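NAD-dependent aldehyde dehydrogenase (PDB 5UJU) probably catalyses the NAD-dependent oxidation of aldehydes to carboxylic acids, possibly including L-glutamate gamma-semialdehyde. Local coordinates at residues 322-328 / 487-493; 474-480 / 507-511; 354-358 / 452-456. Numbering follows the deposited sequence.

Contact 1 of 3, residues 322-328 / 487-493; sequences NQIVIDS and TLSVYST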
ATOM      1  N   ASN A 322     -22.166  13.058  -1.093  1.00 29.59           N
ATOM      2  CA  ASN A 322     -21.551  14.378  -1.136  1.00 25.80           C
ATOM      3  C   ASN A 322     -22.512  15.419  -0.568  1.00 31.26           C
ATOM      4  O   ASN A 322     -23.711  15.406  -0.866  1.00 29.64           O
ATOM      5  CB  ASN A 322     -21.152  14.742  -2.559  1.00 25.84           C
ATOM      6  CG  ASN A 322     -20.115  13.770  -3.128  1.00 30.46           C
ATOM      7  OD1 ASN A 322     -19.207  13.342  -2.418  1.00 30.59           O
ATOM      8  ND2 ASN A 322     -20.267  13.408  -4.392  1.00 21.22           N
ATOM      9  N   GLN A 323     -21.970  16.325   0.240  1.00 27.34           N
ATOM     10  CA  GLN A 323     -22.760  17.134   1.158  1.00 31.50           C
ATOM     11  C   GLN A 323     -22.343  18.594   1.082  1.00 29.58           C
ATOM     12  O   GLN A 323     -21.175  18.906   0.836  1.00 30.61           O
ATOM     13  CB  GLN A 323     -22.594  16.625   2.593  1.00 29.87           C
ATOM     14  CG  GLN A 323     -23.256  15.281   2.846  1.00 35.14           C
ATOM     15  CD  GLN A 323     -22.835  14.661   4.167  1.00 37.51           C
ATOM     16  OE1 GLN A 323     -21.642  14.480   4.438  1.00 40.04           O
ATOM     17  NE2 GLN A 323     -23.811  14.354   5.007  1.00 32.40           N
ATOM     18  N   ILE A 324     -23.318  19.488   1.278  1.00 31.09           N
ATOM     19  CA  ILE A 324     -23.077  20.920   1.422  1.00 30.29           C
ATOM     20  C   ILE A 324     -23.679  21.366   2.750  1.00 35.28           C
ATOM     21  O   ILE A 324     -24.836  21.049   3.044  1.00 29.57           O
ATOM     22  CB  ILE A 324     -23.688  21.741   0.272  1.00 31.79           C
ATOM     23  CG1 ILE A 324     -23.144  21.310  -1.091  1.00 30.03           C
ATOM     24  CG2 ILE A 324     -23.402  23.215   0.470  1.00 29.95           C
ATOM     25  CD1 ILE A 324     -23.781  22.095  -2.238  1.00 29.37           C
ATOM     26  N   VAL A 325     -22.903  22.101   3.542  1.00 33.14           N
ATOM     27  CA  VAL A 325     -23.373  22.696   4.788  1.00 30.13           C
ATOM     28  C   VAL A 325     -23.474  24.196   4.563  1.00 35.08           C
ATOM     29  O   VAL A 325     -22.463  24.857   4.288  1.00 35.23           O
ATOM     30  CB  VAL A 325     -22.442  22.375   5.968  1.00 29.53           C
ATOM     31  CG1 VAL A 325     -22.860  23.196   7.192  1.00 39.70           C
ATOM     32  CG2 VAL A 325     -22.476  20.877   6.310  1.00 29.14           C
ATOM     33  N   ILE A 326     -24.689  24.737   4.663  1.00 33.12           N
ATOM     34  CA  ILE A 326     -24.923  26.168   4.495  1.00 36.62           C
ATOM     35  C   ILE A 326     -25.180  26.777   5.867  1.00 38.04           C
ATOM     36  O   ILE A 326     -26.198  26.494   6.514  1.00 37.15           O
ATOM     37  CB  ILE A 326     -26.078  26.473   3.531  1.00 37.57           C
ATOM     38  CG1 ILE A 326     -25.791  25.878   2.147  1.00 38.71           C
ATOM     39  CG2 ILE A 326     -26.249  27.975   3.434  1.00 36.91           C
ATOM     40  CD1 ILE A 326     -26.819  26.233   1.077  1.00 29.02           C
ATOM     41  N   ASP A 327     -24.254  27.620   6.305  1.00 38.17           N
ATOM     42  CA  ASP A 327     -24.350  28.311   7.584  1.00 39.88           C
ATOM     43  C   ASP A 327     -24.636  29.792   7.438  1.00 42.46           C
ATOM     44  O   ASP A 327     -25.453  30.343   8.191  1.00 40.30           O
ATOM     45  CB  ASP A 327     -23.046  28.147   8.377  1.00 36.15           C
ATOM     46  CG  ASP A 327     -23.010  29.037   9.611  1.00 46.39           C
ATOM     47  OD1 ASP A 327     -23.700  28.692  10.594  1.00 40.96           O
ATOM     48  OD2 ASP A 327     -22.334  30.097   9.584  1.00 45.29           O
ATOM     49  N   SER A 328     -23.946  30.453   6.511  1.00 34.22           N
ATOM     50  CA  SER A 328     -24.034  31.899   6.317  1.00 37.53           C
ATOM     51  C   SER A 328     -23.261  32.245   5.053  1.00 40.35           C
ATOM     52  O   SER A 328     -22.424  31.465   4.595  1.00 38.86           O
ATOM     53  CB  SER A 328     -23.480  32.657   7.533  1.00 37.56           C
ATOM     54  OG  SER A 328     -22.253  32.082   7.995  1.00 42.67           O
ATOM     55  N   THR A 487     -16.664  14.675  -1.661  1.00 26.22           N
ATOM     56  CA  THR A 487     -16.527  16.105  -1.434  1.00 27.85           C
ATOM     57  C   THR A 487     -17.446  16.553  -0.312  1.00 33.62           C
ATOM     58  O   THR A 487     -18.515  15.972  -0.079  1.00 28.62           O
ATOM     59  CB  THR A 487     -16.822  16.934  -2.698  1.00 29.77           C
ATOM     60  OG1 THR A 487     -18.167  16.706  -3.123  1.00 33.48           O
ATOM     61  CG2 THR A 487     -15.864  16.555  -3.855  1.00 24.84           C
ATOM     62  N   LEU A 488     -17.005  17.600   0.375  1.00 28.59           N
ATOM     63  CA  LEU A 488     -17.781  18.311   1.383  1.00 28.73           C
ATOM     64  C   LEU A 488     -17.569  19.802   1.158  1.00 32.20           C
ATOM     65  O   LEU A 488     -16.430  20.249   0.991  1.00 32.11           O
ATOM     66  CB  LEU A 488     -17.351  17.917   2.798  1.00 27.54           C
ATOM     67  CG  LEU A 488     -17.964  18.741   3.941  1.00 29.74           C
ATOM     68  CD1 LEU A 488     -19.477  18.486   4.062  1.00 25.85           C
ATOM     69  CD2 LEU A 488     -17.224  18.430   5.241  1.00 31.20           C
ATOM     70  N   SER A 489     -18.660  20.565   1.150  1.00 28.68           N
ATOM     71  CA  SER A 489     -18.637  21.988   0.830  1.00 30.46           C
ATOM     72  C   SER A 489     -19.327  22.757   1.951  1.00 36.02           C
ATOM     73  O   SER A 489     -20.399  22.354   2.413  1.00 35.08           O
ATOM     74  CB  SER A 489     -19.340  22.242  -0.518  1.00 30.17           C
ATOM     75  OG  SER A 489     -19.288  23.602  -0.918  1.00 37.34           O
ATOM     76  N   VAL A 490     -18.722  23.854   2.399  1.00 32.57           N
ATOM     77  CA  VAL A 490     -19.288  24.628   3.497  1.00 32.66           C
ATOM     78  C   VAL A 490     -19.371  26.100   3.104  1.00 36.52           C
ATOM     79  O   VAL A 490     -18.450  26.650   2.489  1.00 38.19           O
ATOM     80  CB  VAL A 490     -18.485  24.446   4.806  1.00 33.03           C
ATOM     81  CG1 VAL A 490     -17.055  24.941   4.648  1.00 35.48           C
ATOM     82  CG2 VAL A 490     -19.186  25.165   5.986  1.00 37.36           C
ATOM     83  N   TYR A 491     -20.477  26.737   3.478  1.00 32.16           N
ATOM     84  CA  TYR A 491     -20.696  28.169   3.302  1.00 31.43           C
ATOM     85  C   TYR A 491     -20.877  28.765   4.687  1.00 37.73           C
ATOM     86  O   TYR A 491     -21.842  28.429   5.387  1.00 34.26           O
ATOM     87  CB  TYR A 491     -21.921  28.447   2.431  1.00 30.77           C
ATOM     88  CG  TYR A 491     -21.726  28.049   1.001  1.00 36.22           C
ATOM     89  CD1 TYR A 491     -21.276  28.969   0.063  1.00 34.75           C
ATOM     90  CD2 TYR A 491     -21.958  26.736   0.587  1.00 36.26           C
ATOM     91  CE1 TYR A 491     -21.073  28.597  -1.260  1.00 35.32           C
ATOM     92  CE2 TYR A 491     -21.754  26.351  -0.733  1.00 35.28           C
ATOM     93  CZ  TYR A 491     -21.315  27.288  -1.651  1.00 35.44           C
ATOM     94  OH  TYR A 491     -21.119  26.927  -2.962  1.00 37.68           O
ATOM     95  N   SER A 492     -19.941  29.622   5.092  1.00 41.37           N
ATOM     96  CA  SER A 492     -20.050  30.329   6.361  1.00 42.07           C
ATOM     97  C   SER A 492     -19.155  31.556   6.334  1.00 42.58           C
ATOM     98  O   SER A 492     -18.061  31.518   5.768  1.00 40.28           O
ATOM     99  CB  SER A 492     -19.666  29.437   7.545  1.00 42.58           C
ATOM    100  OG  SER A 492     -19.779  30.163   8.760  1.00 42.28           O
ATOM    101  N   THR A 493     -19.619  32.641   6.954  1.00 46.10           N
ATOM    102  CA  THR A 493     -18.773  33.802   7.189  1.00 48.71           C
ATOM    103  C   THR A 493     -18.168  33.805   8.588  1.00 50.20           C
ATOM    104  O   THR A 493     -17.535  34.792   8.976  1.00 47.46           O
ATOM    105  CB  THR A 493     -19.566  35.090   6.982  1.00 48.92           C
ATOM    106  OG1 THR A 493     -20.613  35.150   7.957  1.00 46.85           O
ATOM    107  CG2 THR A 493     -20.173  35.118   5.572  1.00 46.65           C
TER
HETATM  108  O   HOH W   1     -20.313  18.415  -2.044  1.00 32.41           O
HETATM  109  O   HOH W   2     -21.957  34.466  10.393  1.00 51.32           O
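Tyr491 gives up more surface here than any other residue of the two segments. Its backbone is as busy as its ring. Tyr491 N donates to Val325 O at 2.9 Å. Tyr491 O accepts from Asp327 N at 2.7 Å and also from Ser328 N at 3.1 Å. The ring turns its edge to the neighbouring strand, with Tyr491 CE2 3.7 Å from Ile324 CG2. The phenol end is held by a hydrogen bond to the backbone of Leu516.

Val325 sits mid-strand. Val325 N donates to Ser489 O at 2.8 Å, so through its N and O the residue bonds to the two residues that flank Val490, its partner in register. One residue bonding to both flanks of its partner is the parallel pattern, and the strand segments run only 12° apart. The Val325 side chain turns to the sheet face that also holds Leu488 and Val490; Val325 CB is 4.3 Å from Val490 CG2.

Past Tyr491 the register slips by one residue, and Ser328 comes level with Ser492. Side chains now take over the pairing. Ser328 OG accepts from Thr493 N at 2.9 Å and donates to Asp327 OD2 at 2.5 Å. Ser492 OG donates to the same Asp327 OD2 at 2.7 Å.

These are inner strands of the large sheet of the aldehyde dehydrogenase catalytic domain. Strand 356-360 flanks 323-326, and strand 511-514 flanks 487-491. Helix 332-344 packs on Ile326 and Tyr491. Helices 469-483 and 495-508 pack on Val325 and Val490, on the other face.

Contact 2 of 3, residues 474-480 / 507-511; sequences DLAGEIA and RGGVA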
ATOM      1  N   ASP A 474     -22.119  18.039  12.448  1.00 40.82           N
ATOM      2  CA  ASP A 474     -22.008  16.731  13.083  1.00 38.59           C
ATOM      3  C   ASP A 474     -22.554  15.647  12.162  1.00 40.60           C
ATOM      4  O   ASP A 474     -21.953  14.574  12.014  1.00 41.60           O
ATOM      5  CB  ASP A 474     -22.752  16.726  14.417  1.00 41.64           C
ATOM      6  CG  ASP A 474     -22.621  15.399  15.151  1.00 49.12           C
ATOM      7  OD1 ASP A 474     -21.482  15.016  15.487  1.00 52.24           O
ATOM      8  OD2 ASP A 474     -23.649  14.727  15.374  1.00 50.47           O
ATOM      9  N   LEU A 475     -23.701  15.918  11.535  1.00 36.14           N
ATOM     10  CA  LEU A 475     -24.303  14.962  10.618  1.00 40.04           C
ATOM     11  C   LEU A 475     -23.413  14.719   9.400  1.00 38.43           C
ATOM     12  O   LEU A 475     -23.210  13.569   8.991  1.00 35.90           O
ATOM     13  CB  LEU A 475     -25.677  15.470  10.200  1.00 50.72           C
ATOM     14  CG  LEU A 475     -26.573  14.445   9.526  1.00 55.99           C
ATOM     15  CD1 LEU A 475     -26.672  13.223  10.407  1.00 51.09           C
ATOM     16  CD2 LEU A 475     -27.943  15.048   9.287  1.00 57.17           C
ATOM     17  N   ALA A 476     -22.860  15.789   8.817  1.00 34.51           N
ATOM     18  CA  ALA A 476     -22.068  15.645   7.599  1.00 32.70           C
ATOM     19  C   ALA A 476     -20.818  14.806   7.845  1.00 35.09           C
ATOM     20  O   ALA A 476     -20.499  13.901   7.061  1.00 37.21           O
ATOM     21  CB  ALA A 476     -21.695  17.018   7.046  1.00 31.47           C
ATOM     22  N   GLY A 477     -20.101  15.086   8.937  1.00 33.32           N
ATOM     23  CA  GLY A 477     -18.928  14.287   9.271  1.00 35.03           C
ATOM     24  C   GLY A 477     -19.272  12.840   9.568  1.00 38.11           C
ATOM     25  O   GLY A 477     -18.530  11.925   9.199  1.00 33.70           O
ATOM     26  N   GLU A 478     -20.397  12.612  10.249  1.00 36.05           N
ATOM     27  CA  GLU A 478     -20.808  11.248  10.556  1.00 35.19           C
ATOM     28  C   GLU A 478     -21.161  10.484   9.289  1.00 38.97           C
ATOM     29  O   GLU A 478     -20.755   9.327   9.123  1.00 39.70           O
ATOM     30  CB  GLU A 478     -21.996  11.261  11.516  1.00 40.24           C
ATOM     31  CG  GLU A 478     -22.606   9.898  11.757  1.00 43.06           C
ATOM     32  CD  GLU A 478     -23.880   9.962  12.594  1.00 50.80           C
ATOM     33  OE1 GLU A 478     -24.082  10.954  13.329  1.00 51.82           O
ATOM     34  OE2 GLU A 478     -24.676   9.011  12.513  1.00 54.81           O
ATOM     35  N   ILE A 479     -21.911  11.117   8.387  1.00 31.61           N
ATOM     36  CA  ILE A 479     -22.381  10.432   7.188  1.00 33.83           C
ATOM     37  C   ILE A 479     -21.223  10.152   6.242  1.00 34.90           C
ATOM     38  O   ILE A 479     -21.174   9.098   5.598  1.00 35.71           O
ATOM     39  CB  ILE A 479     -23.490  11.256   6.511  1.00 32.52           C
ATOM     40  CG1 ILE A 479     -24.785  11.144   7.323  1.00 33.17           C
ATOM     41  CG2 ILE A 479     -23.694  10.809   5.056  1.00 35.96           C
ATOM     42  CD1 ILE A 479     -25.903  12.060   6.843  1.00 38.33           C
ATOM     43  N   ALA A 480     -20.281  11.093   6.127  1.00 34.69           N
ATOM     44  CA  ALA A 480     -19.105  10.855   5.295  1.00 31.25           C
ATOM     45  C   ALA A 480     -18.295   9.669   5.810  1.00 34.86           C
ATOM     46  O   ALA A 480     -17.828   8.840   5.021  1.00 32.29           O
ATOM     47  CB  ALA A 480     -18.232  12.106   5.230  1.00 28.61           C
ATOM     48  N   ARG A 507     -12.846  14.139  10.361  1.00 40.11           N
ATOM     49  CA  ARG A 507     -13.658  13.018  10.824  1.00 38.63           C
ATOM     50  C   ARG A 507     -14.182  12.207   9.649  1.00 36.41           C
ATOM     51  O   ARG A 507     -14.067  10.975   9.627  1.00 35.23           O
ATOM     52  CB  ARG A 507     -14.826  13.521  11.676  1.00 38.12           C
ATOM     53  CG  ARG A 507     -15.790  12.412  12.096  1.00 34.43           C
ATOM     54  CD  ARG A 507     -17.047  13.009  12.703  1.00 32.14           C
ATOM     55  NE  ARG A 507     -17.946  12.018  13.284  1.00 36.25           N
ATOM     56  CZ  ARG A 507     -19.159  12.310  13.766  1.00 45.37           C
ATOM     57  NH1 ARG A 507     -19.616  13.568  13.720  1.00 33.83           N
ATOM     58  NH2 ARG A 507     -19.917  11.351  14.292  1.00 44.75           N
ATOM     59  N   GLY A 508     -14.747  12.888   8.648  1.00 34.22           N
ATOM     60  CA  GLY A 508     -15.322  12.206   7.505  1.00 32.07           C
ATOM     61  C   GLY A 508     -14.321  11.727   6.463  1.00 36.33           C
ATOM     62  O   GLY A 508     -14.725  11.060   5.507  1.00 36.39           O
ATOM     63  N   GLY A 509     -13.037  12.056   6.626  1.00 29.68           N
ATOM     64  CA  GLY A 509     -12.021  11.746   5.636  1.00 27.56           C
ATOM     65  C   GLY A 509     -12.368  12.225   4.239  1.00 29.41           C
ATOM     66  O   GLY A 509     -12.275  11.457   3.277  1.00 29.93           O
ATOM     67  N   VAL A 510     -12.753  13.493   4.110  1.00 33.01           N
ATOM     68  CA  VAL A 510     -13.305  14.020   2.868  1.00 32.83           C
ATOM     69  C   VAL A 510     -12.726  15.402   2.611  1.00 32.20           C
ATOM     70  O   VAL A 510     -12.544  16.202   3.537  1.00 28.88           O
ATOM     71  CB  VAL A 510     -14.851  14.058   2.916  1.00 31.16           C
ATOM     72  CG1 VAL A 510     -15.342  14.915   4.088  1.00 31.47           C
ATOM     73  CG2 VAL A 510     -15.439  14.543   1.601  1.00 23.37           C
ATOM     74  N   ALA A 511     -12.421  15.672   1.347  1.00 31.08           N
ATOM     75  CA  ALA A 511     -11.877  16.961   0.949  1.00 34.17           C
ATOM     76  C   ALA A 511     -12.913  18.069   1.134  1.00 33.28           C
ATOM     77  O   ALA A 511     -14.096  17.897   0.829  1.00 30.28           O
ATOM     78  CB  ALA A 511     -11.413  16.902  -0.507  1.00 28.54           C
TER
HETATM   79  O   HOH W   3     -22.333  11.892  15.341  1.00 44.83           O
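Arg507 stretches its side chain across helix 469-483, with one guanidinium face over Gly477 C and Glu478 CB. All its side-chain torsions are near trans, so the extended chain crosses the helix and brings its guanidinium to Asp474. At the guanidinium edge, Arg507 NH1 forms a salt bridge with Asp474 OD1 at 2.9 Å. Arg507 NH2 donates to a water at 2.7 Å, and this water also lies 2.8 Å from Glu478 OE1. The other carboxylate oxygen of Glu478 pairs with Arg449.

The backbones come very close at two glycines: the CA atoms of Gly477 and Gly508 are 4.5 Å apart. A side chain on Gly508 would collide with Ala480 CB, and one on Gly477 would crowd Arg507 CD. The two helices lie on one face of the catalytic-domain sheet. Helix 469-483 leads into strand 487-491. Helix 495-508 is the connection of the beta-alpha-beta crossover from that strand to its parallel neighbour 511-514.

A Schellman motif ends helix 495-508. Gly509, with positive phi, is its C-prime residue. The chain then turns so that Val510 CG1 rests 4.2 Å from Ala480 CB. Just beyond, Ala511 packs on Gln558 of the second subunit.

Contact 3 of 3, residues 354-358 / 452-456; sequences PQNIY and FTQEW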
ATOM      1  N   PRO A 354     -22.718  17.384  -5.525  1.00 27.19           N
ATOM      2  CA  PRO A 354     -23.397  17.382  -4.220  1.00 22.50           C
ATOM      3  C   PRO A 354     -24.773  16.736  -4.296  1.00 25.20           C
ATOM      4  O   PRO A 354     -25.499  16.865  -5.284  1.00 30.29           O
ATOM      5  CB  PRO A 354     -23.516  18.876  -3.878  1.00 22.71           C
ATOM      6  CG  PRO A 354     -23.555  19.569  -5.219  1.00 22.87           C
ATOM      7  CD  PRO A 354     -22.655  18.737  -6.125  1.00 22.47           C
ATOM      8  N   GLN A 355     -25.145  16.055  -3.217  1.00 27.87           N
ATOM      9  CA  GLN A 355     -26.493  15.516  -3.096  1.00 32.55           C
ATOM     10  C   GLN A 355     -27.276  16.138  -1.947  1.00 35.63           C
ATOM     11  O   GLN A 355     -28.451  16.487  -2.122  1.00 33.42           O
ATOM     12  CB  GLN A 355     -26.447  13.995  -2.920  1.00 28.23           C
ATOM     13  CG  GLN A 355     -27.827  13.379  -2.722  1.00 28.45           C
ATOM     14  CD  GLN A 355     -27.774  11.887  -2.434  1.00 34.58           C
ATOM     15  OE1 GLN A 355     -27.579  11.081  -3.337  1.00 31.51           O
ATOM     16  NE2 GLN A 355     -27.948  11.516  -1.174  1.00 30.72           N
ATOM     17  N   ASN A 356     -26.669  16.267  -0.770  1.00 32.62           N
ATOM     18  CA  ASN A 356     -27.349  16.727   0.435  1.00 30.02           C
ATOM     19  C   ASN A 356     -26.922  18.154   0.759  1.00 31.99           C
ATOM     20  O   ASN A 356     -25.723  18.450   0.823  1.00 29.51           O
ATOM     21  CB  ASN A 356     -27.050  15.797   1.611  1.00 25.44           C
ATOM     22  CG  ASN A 356     -27.584  14.378   1.394  1.00 27.82           C
ATOM     23  OD1 ASN A 356     -28.227  14.077   0.387  1.00 30.76           O
ATOM     24  ND2 ASN A 356     -27.312  13.505   2.342  1.00 28.90           N
ATOM     25  N   ILE A 357     -27.901  19.031   0.969  1.00 27.13           N
ATOM     26  CA  ILE A 357     -27.654  20.441   1.250  1.00 31.37           C
ATOM     27  C   ILE A 357     -28.326  20.768   2.585  1.00 35.66           C
ATOM     28  O   ILE A 357     -29.558  20.849   2.661  1.00 32.54           O
ATOM     29  CB  ILE A 357     -28.176  21.334   0.115  1.00 33.34           C
ATOM     30  CG1 ILE A 357     -27.532  20.906  -1.217  1.00 36.58           C
ATOM     31  CG2 ILE A 357     -27.881  22.805   0.394  1.00 26.11           C
ATOM     32  CD1 ILE A 357     -28.104  21.597  -2.437  1.00 32.40           C
ATOM     33  N   TYR A 358     -27.526  20.929   3.640  1.00 31.28           N
ATOM     34  CA  TYR A 358     -28.049  21.142   4.986  1.00 32.14           C
ATOM     35  C   TYR A 358     -28.181  22.632   5.269  1.00 34.02           C
ATOM     36  O   TYR A 358     -27.220  23.390   5.094  1.00 36.07           O
ATOM     37  CB  TYR A 358     -27.151  20.489   6.037  1.00 35.02           C
ATOM     38  CG  TYR A 358     -26.940  19.009   5.829  1.00 40.64           C
ATOM     39  CD1 TYR A 358     -27.956  18.088   6.094  1.00 35.38           C
ATOM     40  CD2 TYR A 358     -25.720  18.527   5.362  1.00 35.74           C
ATOM     41  CE1 TYR A 358     -27.751  16.725   5.895  1.00 36.18           C
ATOM     42  CE2 TYR A 358     -25.511  17.173   5.171  1.00 29.63           C
ATOM     43  CZ  TYR A 358     -26.518  16.281   5.427  1.00 33.15           C
ATOM     44  OH  TYR A 358     -26.286  14.938   5.216  1.00 31.03           O
ATOM     45  N   PHE A 452     -31.814  10.277   2.795  1.00 36.76           N
ATOM     46  CA  PHE A 452     -30.723  11.038   2.206  1.00 33.04           C
ATOM     47  C   PHE A 452     -29.342  10.485   2.534  1.00 36.40           C
ATOM     48  O   PHE A 452     -28.347  11.068   2.091  1.00 38.65           O
ATOM     49  CB  PHE A 452     -30.818  12.539   2.573  1.00 28.31           C
ATOM     50  CG  PHE A 452     -30.776  12.857   4.063  1.00 34.08           C
ATOM     51  CD1 PHE A 452     -31.907  13.375   4.701  1.00 36.28           C
ATOM     52  CD2 PHE A 452     -29.604  12.736   4.795  1.00 36.21           C
ATOM     53  CE1 PHE A 452     -31.887  13.711   6.055  1.00 35.46           C
ATOM     54  CE2 PHE A 452     -29.575  13.064   6.154  1.00 39.18           C
ATOM     55  CZ  PHE A 452     -30.718  13.555   6.779  1.00 38.59           C
ATOM     56  N   THR A 453     -29.248   9.378   3.277  1.00 38.72           N
ATOM     57  CA  THR A 453     -27.989   8.644   3.371  1.00 36.94           C
ATOM     58  C   THR A 453     -27.883   7.561   2.309  1.00 44.41           C
ATOM     59  O   THR A 453     -26.885   6.837   2.278  1.00 46.79           O
ATOM     60  CB  THR A 453     -27.801   7.987   4.746  1.00 37.80           C
ATOM     61  OG1 THR A 453     -28.880   7.083   5.003  1.00 39.40           O
ATOM     62  CG2 THR A 453     -27.733   9.040   5.862  1.00 37.75           C
ATOM     63  N   GLN A 454     -28.865   7.455   1.424  1.00 43.11           N
ATOM     64  CA  GLN A 454     -28.740   6.576   0.274  1.00 45.26           C
ATOM     65  C   GLN A 454     -28.139   7.367  -0.872  1.00 37.65           C
ATOM     66  O   GLN A 454     -28.210   8.597  -0.918  1.00 34.96           O
ATOM     67  CB  GLN A 454     -30.087   6.009  -0.177  1.00 43.86           C
ATOM     68  CG  GLN A 454     -30.960   5.414   0.893  1.00 49.68           C
ATOM     69  CD  GLN A 454     -32.343   5.140   0.353  1.00 56.19           C
ATOM     70  OE1 GLN A 454     -32.497   4.748  -0.806  1.00 60.77           O
ATOM     71  NE2 GLN A 454     -33.357   5.372   1.170  1.00 54.23           N
ATOM     72  N   GLU A 455     -27.522   6.656  -1.795  1.00 41.19           N
ATOM     73  CA  GLU A 455     -27.013   7.309  -2.983  1.00 41.51           C
ATOM     74  C   GLU A 455     -28.116   7.315  -4.037  1.00 34.42           C
ATOM     75  O   GLU A 455     -28.802   6.310  -4.246  1.00 37.13           O
ATOM     76  CB  GLU A 455     -25.737   6.613  -3.460  1.00 51.52           C
ATOM     77  CG  GLU A 455     -24.966   7.357  -4.536  1.00 60.23           C
ATOM     78  CD  GLU A 455     -24.766   6.534  -5.796  1.00 63.35           C
ATOM     79  OE1 GLU A 455     -24.913   5.295  -5.733  1.00 63.67           O
ATOM     80  OE2 GLU A 455     -24.450   7.133  -6.845  1.00 62.74           O
ATOM     81  N   TRP A 456     -28.358   8.478  -4.614  1.00 38.11           N
ATOM     82  CA  TRP A 456     -29.361   8.644  -5.660  1.00 40.31           C
ATOM     83  C   TRP A 456     -28.599   9.095  -6.897  1.00 40.22           C
ATOM     84  O   TRP A 456     -28.370  10.294  -7.092  1.00 44.89           O
ATOM     85  CB  TRP A 456     -30.407   9.671  -5.250  1.00 36.67           C
ATOM     86  CG  TRP A 456     -31.198   9.265  -4.056  1.00 38.09           C
ATOM     87  CD1 TRP A 456     -30.825   9.378  -2.746  1.00 37.96           C
ATOM     88  CD2 TRP A 456     -32.499   8.673  -4.055  1.00 34.27           C
ATOM     89  NE1 TRP A 456     -31.822   8.904  -1.926  1.00 36.15           N
ATOM     90  CE2 TRP A 456     -32.859   8.459  -2.705  1.00 40.53           C
ATOM     91  CE3 TRP A 456     -33.398   8.308  -5.059  1.00 30.44           C
ATOM     92  CZ2 TRP A 456     -34.081   7.895  -2.338  1.00 37.18           C
ATOM     93  CZ3 TRP A 456     -34.609   7.747  -4.697  1.00 32.36           C
ATOM     94  CH2 TRP A 456     -34.940   7.542  -3.348  1.00 35.74           C
TER
HETATM   95  O   HOH W   4     -25.547  10.946  -5.151  1.00 36.25           O
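The 452-456 loop belongs to the beta-alpha-beta connection that runs from strand 440-445 through helix 449-452 to strand 460-466. It passes beside residues 354-358, which enter the next parallel strand of the sheet.

Phe452 makes the first contacts. Phe452 O accepts a hydrogen bond from Asn356 ND2 at 2.7 Å. Its ring receives the edge of Tyr358 in an offset edge-to-face pair, with ring centroids 6.0 Å apart and planes at 77°. Gln454 turns its side chain away and offers its backbone: Gln454 O accepts from Gln355 NE2 at 2.9 Å. Glu455 only brushes the contact. Trp456 N then donates to Gln355 OE1 at 3.0 Å, so both ends of one amide bind the loop backbone. The Trp456 indole stacks edge-to-face with Phe462 of strand 460-466, and its NE1 bonds to Lys451 O. The Gln355 amide is itself steadied by its neighbour: Gln355 NE2 also donates to Asn356 OD1, at 3.0 Å.

Overall arrangement
The three contacts lie close together in the catalytic domain, with centres 12 to 13 Å apart. Contacts 1 and 3 share the sheet, since strands 323-326 and 356-360 are neighbours; Ile324 N is 2.7 Å from Asn356 O, a probable hydrogen bond. Contact 2 joins contact 1 through the next strand, where Leu488 N probably bonds to Ala511 O at 3.0 Å. Helix 469-483 also reaches contact 3: Ile479 CD1 is 3.9 Å from Phe452 CE2, and Leu475 CD2 is 3.8 Å from Tyr358 CE1. The sodium ion, at Gly348 and Gly458, lies about 5 Å from the Gln355 side chain and about 7 Å from that of Asn322.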